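Local coordinates for protein beta-mannosidase (PDB 4CVU) that probably hydrolyses terminal, non-reducing beta-D-mannose residues from beta-mannosides, as a fungal enzyme of glycoside hydrolase family 2, at residues V465-I468 against T469-R473; R192-Q195 against N196-G199; S533-C537 against S538-G542. All blocks are in the same frame, centred on the assembly; numbering follows the deposited sequence.

Overall arrangement
Interaction 1 lies on helix 458-475 and interaction 3 at the end of strand 534-535, both parts of what should be the (beta/alpha)8 barrel of a family 2 hydrolase; interaction 2 belongs to a loop of the galactose-binding-like region. Interactions 1 and 2 are joined directly by a salt bridge, E467 OE2 to R192 NH2 at 2.7 Å, although their centres are about 18 Å apart. Interaction 3 touches neither: its nearest atoms are about 7 Å from those of interaction 1 and about 11 Å from those of interaction 2. The mannoses beside interaction 1 belong to a glycan carried by the protein, not to a bound substrate.

Interaction 1. Residues V465-I468 against T469-R473; sequences VGEI and TYNVR. With MAN (alpha-D-mannopyranose), chain E; MAN (alpha-D-mannopyranose), chain B.
V465 O is gripped twice by T469, four residues further along helix 458-475: the backbone N donates at 2.9 Å and the hydroxyl OG1 at 2.8 Å. The two donors share the oxygen from opposite faces of its plane. With chi1 at -58°, OG1 sits beside its own backbone N and is folded back onto the preceding turn, while T469 CG2 is turned to the glycan and meets O4 of the chain E mannose at 3.9 Å. V465 CG1 flanks the same sugar near its O6.

Two residues on, the pattern repeats at E467 O, which receives N471 N almost straight (171°) and N471 ND2 at 3.1 Å, again from opposite faces. The amide nitrogen divides its hydrogens, since ND2 also donates to F132 O; OD1 takes a bond from R474 NH2. The E467 carboxylate leads the other way: OE2 takes R192 NH2 in a salt bridge together with Y427 OH, and OE1 takes N130. On the side of helix 506-528, I468 CG2 and V472 CG2 meet at 3.8 Å, and L521 and L525 of that helix touch these two residues.

R473 closes the stretch against the sugar. Its guanidinium has C6 of the chain B mannose 3.6 Å above its centre, a face-on approach, while its nitrogens are taken by D259, S257 and N528 and by a glucosamine O6. These partners hold the group flat under the sugar.

Helix 458-475 is the crossover helix of a beta-alpha-beta unit between strands 442-446 and 481-485. The T469 hydroxyl and one N-H of the N471 amide bond to carbonyls one turn back, neighbouring parts of the fold satisfy the rest, and the sugars rest on carbon atoms of V465 and T469 and on the face of the R473 guanidinium.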
ATOM      1  N   VAL A 465      -2.948  24.139 -37.188  1.00 40.30           N
ATOM      2  CA  VAL A 465      -3.417  23.703 -38.506  1.00 39.89           C
ATOM      3  C   VAL A 465      -2.760  22.383 -38.904  1.00 39.73           C
ATOM      4  O   VAL A 465      -3.414  21.512 -39.464  1.00 40.44           O
ATOM      5  CB  VAL A 465      -3.177  24.815 -39.578  1.00 43.69           C
ATOM      6  CG1 VAL A 465      -3.274  24.249 -40.977  1.00 43.30           C
ATOM      7  CG2 VAL A 465      -4.165  25.975 -39.375  1.00 43.55           C
ATOM      8  N   GLY A 466      -1.485  22.203 -38.579  1.00 40.49           N
ATOM      9  CA  GLY A 466      -0.848  20.896 -38.805  1.00 41.79           C
ATOM     10  C   GLY A 466      -1.651  19.822 -38.062  1.00 41.63           C
ATOM     11  O   GLY A 466      -1.968  18.769 -38.611  1.00 40.88           O
ATOM     12  N   GLU A 467      -2.019  20.163 -36.838  1.00 40.40           N
ATOM     13  CA  GLU A 467      -2.758  19.257 -35.937  1.00 42.39           C
ATOM     14  C   GLU A 467      -4.161  18.990 -36.419  1.00 40.10           C
ATOM     15  O   GLU A 467      -4.545  17.832 -36.550  1.00 40.09           O
ATOM     16  CB  GLU A 467      -2.737  19.826 -34.513  1.00 40.73           C
ATOM     17  CG  GLU A 467      -3.911  19.508 -33.623  1.00 40.27           C
ATOM     18  CD  GLU A 467      -3.777  20.194 -32.291  1.00 39.22           C
ATOM     19  OE1 GLU A 467      -2.727  20.814 -32.043  1.00 38.76           O
ATOM     20  OE2 GLU A 467      -4.728  20.119 -31.482  1.00 39.77           O
ATOM     21  N   ILE A 468      -4.945  20.038 -36.679  1.00 40.24           N
ATOM     22  CA  ILE A 468      -6.309  19.815 -37.128  1.00 39.76           C
ATOM     23  C   ILE A 468      -6.360  19.060 -38.461  1.00 41.41           C
ATOM     24  O   ILE A 468      -7.189  18.179 -38.622  1.00 40.94           O
ATOM     25  CB  ILE A 468      -7.119  21.117 -37.260  1.00 40.02           C
ATOM     26  CG1 ILE A 468      -7.092  21.906 -35.954  1.00 40.10           C
ATOM     27  CG2 ILE A 468      -8.542  20.809 -37.636  1.00 40.18           C
ATOM     28  CD1 ILE A 468      -7.533  21.121 -34.747  1.00 40.99           C
ATOM     29  N   THR A 469      -5.468  19.405 -39.391  1.00 41.76           N
ATOM     30  CA  THR A 469      -5.439  18.776 -40.712  1.00 42.43           C
ATOM     31  C   THR A 469      -5.075  17.281 -40.655  1.00 42.24           C
ATOM     32  O   THR A 469      -5.741  16.437 -41.261  1.00 41.82           O
ATOM     33  CB  THR A 469      -4.432  19.507 -41.653  1.00 43.93           C
ATOM     34  OG1 THR A 469      -4.790  20.898 -41.777  1.00 42.44           O
ATOM     35  CG2 THR A 469      -4.435  18.862 -43.019  1.00 44.88           C
ATOM     36  N   TYR A 470      -4.038  16.955 -39.902  1.00 42.59           N
ATOM     37  CA  TYR A 470      -3.637  15.554 -39.723  1.00 43.09           C
ATOM     38  C   TYR A 470      -4.758  14.686 -39.079  1.00 42.25           C
ATOM     39  O   TYR A 470      -5.136  13.641 -39.588  1.00 39.52           O
ATOM     40  CB  TYR A 470      -2.387  15.472 -38.854  1.00 43.48           C
ATOM     41  CG  TYR A 470      -2.024  14.043 -38.496  1.00 44.27           C
ATOM     42  CD1 TYR A 470      -1.642  13.150 -39.484  1.00 44.66           C
ATOM     43  CD2 TYR A 470      -2.102  13.577 -37.179  1.00 43.43           C
ATOM     44  CE1 TYR A 470      -1.322  11.840 -39.184  1.00 44.70           C
ATOM     45  CE2 TYR A 470      -1.774  12.263 -36.854  1.00 43.02           C
ATOM     46  CZ  TYR A 470      -1.386  11.396 -37.854  1.00 44.95           C
ATOM     47  OH  TYR A 470      -1.058  10.092 -37.571  1.00 43.36           O
ATOM     48  N   ASN A 471      -5.284  15.140 -37.946  1.00 42.85           N
ATOM     49  CA  ASN A 471      -6.278  14.338 -37.222  1.00 41.43           C
ATOM     50  C   ASN A 471      -7.658  14.271 -37.894  1.00 40.89           C
ATOM     51  O   ASN A 471      -8.256  13.190 -37.918  1.00 39.17           O
ATOM     52  CB  ASN A 471      -6.368  14.798 -35.795  1.00 40.33           C
ATOM     53  CG  ASN A 471      -5.140  14.416 -35.007  1.00 39.77           C
ATOM     54  OD1 ASN A 471      -4.912  13.239 -34.721  1.00 39.69           O
ATOM     55  ND2 ASN A 471      -4.322  15.415 -34.662  1.00 40.77           N
ATOM     56  N   VAL A 472      -8.147  15.384 -38.456  1.00 40.88           N
ATOM     57  CA  VAL A 472      -9.405  15.368 -39.243  1.00 41.10           C
ATOM     58  C   VAL A 472      -9.307  14.385 -40.419  1.00 42.43           C
ATOM     59  O   VAL A 472     -10.226  13.573 -40.643  1.00 41.87           O
ATOM     60  CB  VAL A 472      -9.814  16.766 -39.747  1.00 42.81           C
ATOM     61  CG1 VAL A 472     -10.820  16.660 -40.886  1.00 44.59           C
ATOM     62  CG2 VAL A 472     -10.420  17.601 -38.625  1.00 41.65           C
ATOM     63  N   ARG A 473      -8.195  14.445 -41.155  1.00 42.90           N
ATOM     64  CA  ARG A 473      -7.949  13.501 -42.272  1.00 44.73           C
ATOM     65  C   ARG A 473      -7.820  12.057 -41.796  1.00 43.68           C
ATOM     66  O   ARG A 473      -8.414  11.147 -42.400  1.00 43.50           O
ATOM     67  CB  ARG A 473      -6.698  13.888 -43.092  1.00 44.69           C
ATOM     68  CG  ARG A 473      -6.857  15.145 -43.928  1.00 45.25           C
ATOM     69  CD  ARG A 473      -5.531  15.591 -44.553  1.00 45.33           C
ATOM     70  NE  ARG A 473      -5.061  14.721 -45.650  1.00 46.17           N
ATOM     71  CZ  ARG A 473      -5.644  14.642 -46.849  1.00 46.18           C
ATOM     72  NH1 ARG A 473      -6.748  15.347 -47.124  1.00 45.05           N
ATOM     73  NH2 ARG A 473      -5.133  13.848 -47.786  1.00 46.31           N
TER
HETATM   74  C1  MAN E  11       1.387  20.241 -45.177  1.00 50.78           C
HETATM   75  C2  MAN E  11       2.167  19.306 -44.268  1.00 51.48           C
HETATM   76  C3  MAN E  11       1.207  18.554 -43.352  1.00 50.78           C
HETATM   77  C4  MAN E  11       0.333  19.521 -42.570  1.00 50.84           C
HETATM   78  C5  MAN E  11      -0.322  20.527 -43.521  1.00 52.18           C
HETATM   79  C6  MAN E  11      -1.042  21.653 -42.790  1.00 51.37           C
HETATM   80  O2  MAN E  11       3.041  20.073 -43.483  1.00 51.00           O
HETATM   81  O3  MAN E  11       1.938  17.727 -42.496  1.00 51.31           O
HETATM   82  O4  MAN E  11      -0.692  18.773 -41.925  1.00 51.09           O
HETATM   83  O5  MAN E  11       0.622  21.138 -44.396  1.00 52.76           O
HETATM   84  O6  MAN E  11      -1.790  22.429 -43.726  1.00 49.86           O
HETATM   85  C1  MAN B  10      -1.465  20.441 -46.762  1.00 50.39           C
HETATM   86  C2  MAN B  10      -0.013  20.196 -47.108  1.00 51.78           C
HETATM   87  C3  MAN B  10       0.066  19.397 -48.401  1.00 50.69           C
HETATM   88  C4  MAN B  10      -0.851  18.160 -48.346  1.00 51.01           C
HETATM   89  C5  MAN B  10      -2.233  18.474 -47.794  1.00 49.76           C
HETATM   90  C6  MAN B  10      -3.043  17.202 -47.568  1.00 51.99           C
HETATM   91  O2  MAN B  10       0.600  19.441 -46.070  1.00 52.06           O
HETATM   92  O3  MAN B  10       1.401  18.969 -48.591  1.00 51.20           O
HETATM   93  O4  MAN B  10      -1.064  17.633 -49.641  1.00 48.92           O
HETATM   94  O5  MAN B  10      -2.142  19.199 -46.616  1.00 46.86           O
HETATM   95  O6  MAN B  10      -2.397  16.295 -46.705  1.00 53.40           O

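Interaction 2. Residues R192-Q195 against N196-G199; sequences RKEQ and NDFG
A short 3-10 turn in the galactose-binding-like region brings K193, E194 and Q195 against N196, D197 and F198. Its frame is two i+3 to i backbone bonds: D197 N donates to E194 O at 3.1 Å, well above the carbonyl plane, and F198 N reaches Q195 O in a weak bond at 3.3 Å.

Among the side chains, K193 grips D197. K193 NZ makes a salt bridge to D197 OD2 at 2.6 Å, using the lone pair on the far side from OD1; the K193 chain runs almost fully stretched as far as CE and bends only at its last torsion to set NZ there. The ammonium is also held by D113 and by P208 O. E194 OE1 stands 2.6 Å from D197 OD1 with the two carboxylate planes 81° apart, and the other E194 oxygen, OE2, accepts from W396 NE1.

F198 CZ rests 3.9 Å from K193 CD, while Q195 O lies at the edge of the ring. Q195 NE2 folds back to K193 O at 2.9 Å, and its OE1 is bonded to Y454. G199 N to N196 O adds a further backbone bond, and the i+3 to i bonding of the frame is characteristic of a 3-10 segment, here 195-197.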
ATOM      1  N   ARG A 192       0.868  22.617 -27.296  1.00 37.97           N
ATOM      2  CA  ARG A 192      -0.003  21.627 -27.901  1.00 36.95           C
ATOM      3  C   ARG A 192       0.315  20.239 -27.329  1.00 37.53           C
ATOM      4  O   ARG A 192       0.998  19.412 -27.952  1.00 36.66           O
ATOM      5  CB  ARG A 192       0.155  21.663 -29.427  1.00 37.36           C
ATOM      6  CG  ARG A 192      -0.157  23.003 -30.031  1.00 37.34           C
ATOM      7  CD  ARG A 192      -1.489  23.532 -29.595  1.00 37.96           C
ATOM      8  NE  ARG A 192      -2.511  22.492 -29.714  1.00 38.75           N
ATOM      9  CZ  ARG A 192      -3.562  22.337 -28.909  1.00 39.41           C
ATOM     10  NH1 ARG A 192      -3.787  23.155 -27.883  1.00 41.42           N
ATOM     11  NH2 ARG A 192      -4.426  21.353 -29.142  1.00 38.96           N
ATOM     12  N   LYS A 193      -0.217  20.026 -26.118  1.00 36.78           N
ATOM     13  CA  LYS A 193      -0.055  18.814 -25.308  1.00 36.91           C
ATOM     14  C   LYS A 193      -1.384  18.658 -24.593  1.00 34.43           C
ATOM     15  O   LYS A 193      -2.126  19.646 -24.317  1.00 34.38           O
ATOM     16  CB  LYS A 193       1.131  18.945 -24.307  1.00 37.21           C
ATOM     17  CG  LYS A 193       1.390  17.729 -23.388  1.00 37.92           C
ATOM     18  CD  LYS A 193       2.767  17.786 -22.728  1.00 39.26           C
ATOM     19  CE  LYS A 193       3.026  16.697 -21.662  1.00 38.35           C
ATOM     20  NZ  LYS A 193       2.330  15.415 -21.948  1.00 39.18           N
ATOM     21  N   GLU A 194      -1.703  17.413 -24.313  1.00 34.83           N
ATOM     22  CA  GLU A 194      -2.956  17.008 -23.679  1.00 32.22           C
ATOM     23  C   GLU A 194      -3.063  17.831 -22.428  1.00 31.71           C
ATOM     24  O   GLU A 194      -2.234  17.812 -21.565  1.00 30.57           O
ATOM     25  CB  GLU A 194      -2.908  15.484 -23.416  1.00 32.46           C
ATOM     26  CG  GLU A 194      -3.970  14.910 -22.509  1.00 32.14           C
ATOM     27  CD  GLU A 194      -3.981  13.375 -22.427  1.00 32.98           C
ATOM     28  OE1 GLU A 194      -3.106  12.847 -21.778  1.00 33.78           O
ATOM     29  OE2 GLU A 194      -4.844  12.719 -22.969  1.00 30.97           O
ATOM     30  N   GLN A 195      -4.115  18.636 -22.357  1.00 31.54           N
ATOM     31  CA  GLN A 195      -4.207  19.593 -21.330  1.00 30.52           C
ATOM     32  C   GLN A 195      -4.315  19.034 -19.922  1.00 30.44           C
ATOM     33  O   GLN A 195      -3.805  19.640 -19.023  1.00 30.71           O
ATOM     34  CB  GLN A 195      -5.318  20.608 -21.640  1.00 30.99           C
ATOM     35  CG  GLN A 195      -5.132  21.306 -22.954  1.00 31.33           C
ATOM     36  CD  GLN A 195      -4.186  22.490 -22.947  1.00 34.76           C
ATOM     37  OE1 GLN A 195      -4.582  23.639 -22.705  1.00 34.01           O
ATOM     38  NE2 GLN A 195      -2.918  22.238 -23.283  1.00 33.13           N
ATOM     39  N   ASN A 196      -4.977  17.905 -19.730  1.00 29.75           N
ATOM     40  CA  ASN A 196      -5.117  17.320 -18.455  1.00 30.44           C
ATOM     41  C   ASN A 196      -3.829  16.787 -17.867  1.00 31.33           C
ATOM     42  O   ASN A 196      -3.781  16.505 -16.721  1.00 29.95           O
ATOM     43  CB  ASN A 196      -6.222  16.301 -18.365  1.00 31.42           C
ATOM     44  CG  ASN A 196      -5.955  15.082 -19.158  1.00 33.27           C
ATOM     45  OD1 ASN A 196      -6.196  15.022 -20.331  1.00 33.36           O
ATOM     46  ND2 ASN A 196      -5.385  14.091 -18.489  1.00 32.15           N
ATOM     47  N   ASP A 197      -2.791  16.748 -18.667  1.00 33.05           N
ATOM     48  CA  ASP A 197      -1.463  16.314 -18.214  1.00 33.94           C
ATOM     49  C   ASP A 197      -0.839  17.258 -17.181  1.00 35.59           C
ATOM     50  O   ASP A 197       0.089  16.889 -16.494  1.00 36.70           O
ATOM     51  CB  ASP A 197      -0.559  16.210 -19.415  1.00 34.93           C
ATOM     52  CG  ASP A 197      -0.859  15.065 -20.287  1.00 35.40           C
ATOM     53  OD1 ASP A 197      -1.853  14.363 -20.064  1.00 34.85           O
ATOM     54  OD2 ASP A 197      -0.060  14.832 -21.206  1.00 36.15           O
ATOM     55  N   PHE A 198      -1.361  18.483 -17.098  1.00 35.71           N
ATOM     56  CA  PHE A 198      -0.968  19.450 -16.098  1.00 37.10           C
ATOM     57  C   PHE A 198      -1.942  19.533 -14.917  1.00 38.59           C
ATOM     58  O   PHE A 198      -1.906  20.519 -14.141  1.00 36.95           O
ATOM     59  CB  PHE A 198      -0.808  20.828 -16.743  1.00 37.83           C
ATOM     60  CG  PHE A 198       0.052  20.801 -17.974  1.00 39.50           C
ATOM     61  CD1 PHE A 198       1.427  20.694 -17.863  1.00 39.02           C
ATOM     62  CD2 PHE A 198      -0.524  20.779 -19.236  1.00 39.01           C
ATOM     63  CE1 PHE A 198       2.209  20.624 -18.999  1.00 40.35           C
ATOM     64  CE2 PHE A 198       0.248  20.680 -20.372  1.00 40.81           C
ATOM     65  CZ  PHE A 198       1.629  20.616 -20.245  1.00 40.22           C
ATOM     66  N   GLY A 199      -2.821  18.511 -14.820  1.00 35.70           N
ATOM     67  CA  GLY A 199      -3.748  18.361 -13.752  1.00 36.12           C
ATOM     68  C   GLY A 199      -5.160  18.681 -14.178  1.00 36.35           C
ATOM     69  O   GLY A 199      -5.362  19.507 -15.041  1.00 36.44           O
TER
HETATM   70  O   HOH W   1      -4.317  21.423 -16.628  1.00 40.55           O

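Interaction 3. Residues S533-C537 against S538-G542; sequences SYSPC and SANNG
N540 turns its amide into the tight side of this bend, where ND2 meets S535 OG at 2.7 Å. The hydroxyl lies in the plane of the amide, and the N-H points at it fairly straight (155°). The other hydrogen of ND2 makes a weak bond to C537 SG at 3.6 Å, and the same sulfur stands 3.4 Å from A539 O. N540 CG lies between its own backbone N and carbonyl carbon (chi1 59°), which swings the amide back across the bend toward S535. C537 is further enclosed by F490, E491 and Y513.

The carbonyl branch of the amide builds an Asx turn: N540 OD1 takes G542 N at 3.0 Å, in the carbonyl plane on a lone pair. The bend follows strand 534-535 at its C-terminal end, the side on which (beta/alpha)8 barrels carry their active sites.

An alanine in place of N540 would remove both branches of the amide, and is likely to leave S535 OG without this donor and G542 N without its acceptor, freeing the turn to shift.

On the looser side, N541 makes no contact with 533-537 and is partly exposed, although its ND2 still donates to Y558 O.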
ATOM      1  N   SER A 533     -20.304  17.236 -39.255  1.00 37.78           N
ATOM      2  CA  SER A 533     -20.731  18.578 -38.819  1.00 38.66           C
ATOM      3  C   SER A 533     -19.834  19.152 -37.709  1.00 38.81           C
ATOM      4  O   SER A 533     -19.047  18.432 -37.090  1.00 38.20           O
ATOM      5  CB  SER A 533     -22.164  18.545 -38.301  1.00 39.09           C
ATOM      6  OG  SER A 533     -23.045  18.024 -39.245  1.00 39.83           O
ATOM      7  N   TYR A 534     -19.996  20.441 -37.437  1.00 38.30           N
ATOM      8  CA  TYR A 534     -19.052  21.162 -36.625  1.00 38.60           C
ATOM      9  C   TYR A 534     -19.737  22.136 -35.735  1.00 39.68           C
ATOM     10  O   TYR A 534     -20.808  22.677 -36.054  1.00 41.02           O
ATOM     11  CB  TYR A 534     -18.038  21.936 -37.496  1.00 39.61           C
ATOM     12  CG  TYR A 534     -16.952  22.670 -36.716  1.00 37.75           C
ATOM     13  CD1 TYR A 534     -15.901  21.976 -36.128  1.00 37.27           C
ATOM     14  CD2 TYR A 534     -16.972  24.058 -36.592  1.00 38.48           C
ATOM     15  CE1 TYR A 534     -14.915  22.628 -35.411  1.00 37.67           C
ATOM     16  CE2 TYR A 534     -15.974  24.736 -35.891  1.00 38.31           C
ATOM     17  CZ  TYR A 534     -14.947  24.013 -35.296  1.00 37.84           C
ATOM     18  OH  TYR A 534     -13.963  24.653 -34.584  1.00 37.83           O
ATOM     19  N   SER A 535     -19.100  22.367 -34.598  1.00 39.63           N
ATOM     20  CA  SER A 535     -19.467  23.450 -33.740  1.00 39.59           C
ATOM     21  C   SER A 535     -18.171  24.018 -33.180  1.00 38.23           C
ATOM     22  O   SER A 535     -17.245  23.248 -32.854  1.00 37.05           O
ATOM     23  CB  SER A 535     -20.382  22.936 -32.614  1.00 40.37           C
ATOM     24  OG  SER A 535     -20.638  23.955 -31.667  1.00 41.41           O
ATOM     25  N   PRO A 536     -18.095  25.349 -33.073  1.00 38.08           N
ATOM     26  CA  PRO A 536     -16.862  25.951 -32.600  1.00 39.88           C
ATOM     27  C   PRO A 536     -16.555  25.664 -31.109  1.00 40.23           C
ATOM     28  O   PRO A 536     -15.418  25.834 -30.689  1.00 39.68           O
ATOM     29  CB  PRO A 536     -17.065  27.438 -32.851  1.00 40.51           C
ATOM     30  CG  PRO A 536     -18.538  27.627 -32.939  1.00 40.60           C
ATOM     31  CD  PRO A 536     -19.126  26.346 -33.403  1.00 39.58           C
ATOM     32  N   CYS A 537     -17.563  25.245 -30.326  1.00 39.95           N
ATOM     33  CA  CYS A 537     -17.305  24.754 -28.957  1.00 40.30           C
ATOM     34  C   CYS A 537     -18.407  23.845 -28.467  1.00 38.94           C
ATOM     35  O   CYS A 537     -19.491  23.760 -29.066  1.00 38.67           O
ATOM     36  CB  CYS A 537     -17.097  25.894 -27.973  1.00 39.13           C
ATOM     37  SG  CYS A 537     -18.510  27.016 -27.915  1.00 40.68           S
ATOM     38  N   SER A 538     -18.105  23.174 -27.364  1.00 39.48           N
ATOM     39  CA  SER A 538     -18.922  22.087 -26.824  1.00 38.38           C
ATOM     40  C   SER A 538     -20.306  22.501 -26.391  1.00 38.15           C
ATOM     41  O   SER A 538     -21.179  21.651 -26.301  1.00 36.72           O
ATOM     42  CB  SER A 538     -18.240  21.489 -25.609  1.00 39.13           C
ATOM     43  OG  SER A 538     -18.147  22.469 -24.583  1.00 40.15           O
ATOM     44  N   ALA A 539     -20.494  23.775 -26.063  1.00 37.65           N
ATOM     45  CA  ALA A 539     -21.782  24.286 -25.646  1.00 36.38           C
ATOM     46  C   ALA A 539     -21.979  25.704 -26.113  1.00 36.90           C
ATOM     47  O   ALA A 539     -21.181  26.588 -25.784  1.00 38.91           O
ATOM     48  CB  ALA A 539     -21.905  24.236 -24.107  1.00 37.68           C
ATOM     49  N   ASN A 540     -23.049  25.932 -26.856  1.00 36.69           N
ATOM     50  CA  ASN A 540     -23.360  27.250 -27.359  1.00 38.09           C
ATOM     51  C   ASN A 540     -24.836  27.363 -27.780  1.00 37.21           C
ATOM     52  O   ASN A 540     -25.575  26.397 -27.777  1.00 35.70           O
ATOM     53  CB  ASN A 540     -22.389  27.673 -28.518  1.00 37.45           C
ATOM     54  CG  ASN A 540     -22.429  26.731 -29.691  1.00 37.25           C
ATOM     55  OD1 ASN A 540     -23.399  26.723 -30.434  1.00 37.08           O
ATOM     56  ND2 ASN A 540     -21.372  25.880 -29.847  1.00 37.93           N
ATOM     57  N   ASN A 541     -25.253  28.573 -28.125  1.00 38.91           N
ATOM     58  CA  ASN A 541     -26.640  28.844 -28.495  1.00 41.18           C
ATOM     59  C   ASN A 541     -26.971  28.650 -29.976  1.00 42.47           C
ATOM     60  O   ASN A 541     -28.047  29.065 -30.444  1.00 45.90           O
ATOM     61  CB  ASN A 541     -27.013  30.264 -28.056  1.00 41.82           C
ATOM     62  CG  ASN A 541     -27.106  30.384 -26.555  1.00 41.82           C
ATOM     63  OD1 ASN A 541     -27.620  29.498 -25.894  1.00 41.99           O
ATOM     64  ND2 ASN A 541     -26.590  31.455 -26.012  1.00 43.04           N
ATOM     65  N   GLY A 542     -26.073  27.981 -30.695  1.00 42.41           N
ATOM     66  CA  GLY A 542     -26.284  27.681 -32.094  1.00 42.80           C
ATOM     67  C   GLY A 542     -25.795  28.764 -33.026  1.00 43.23           C
ATOM     68  O   GLY A 542     -25.251  29.797 -32.576  1.00 41.98           O
TER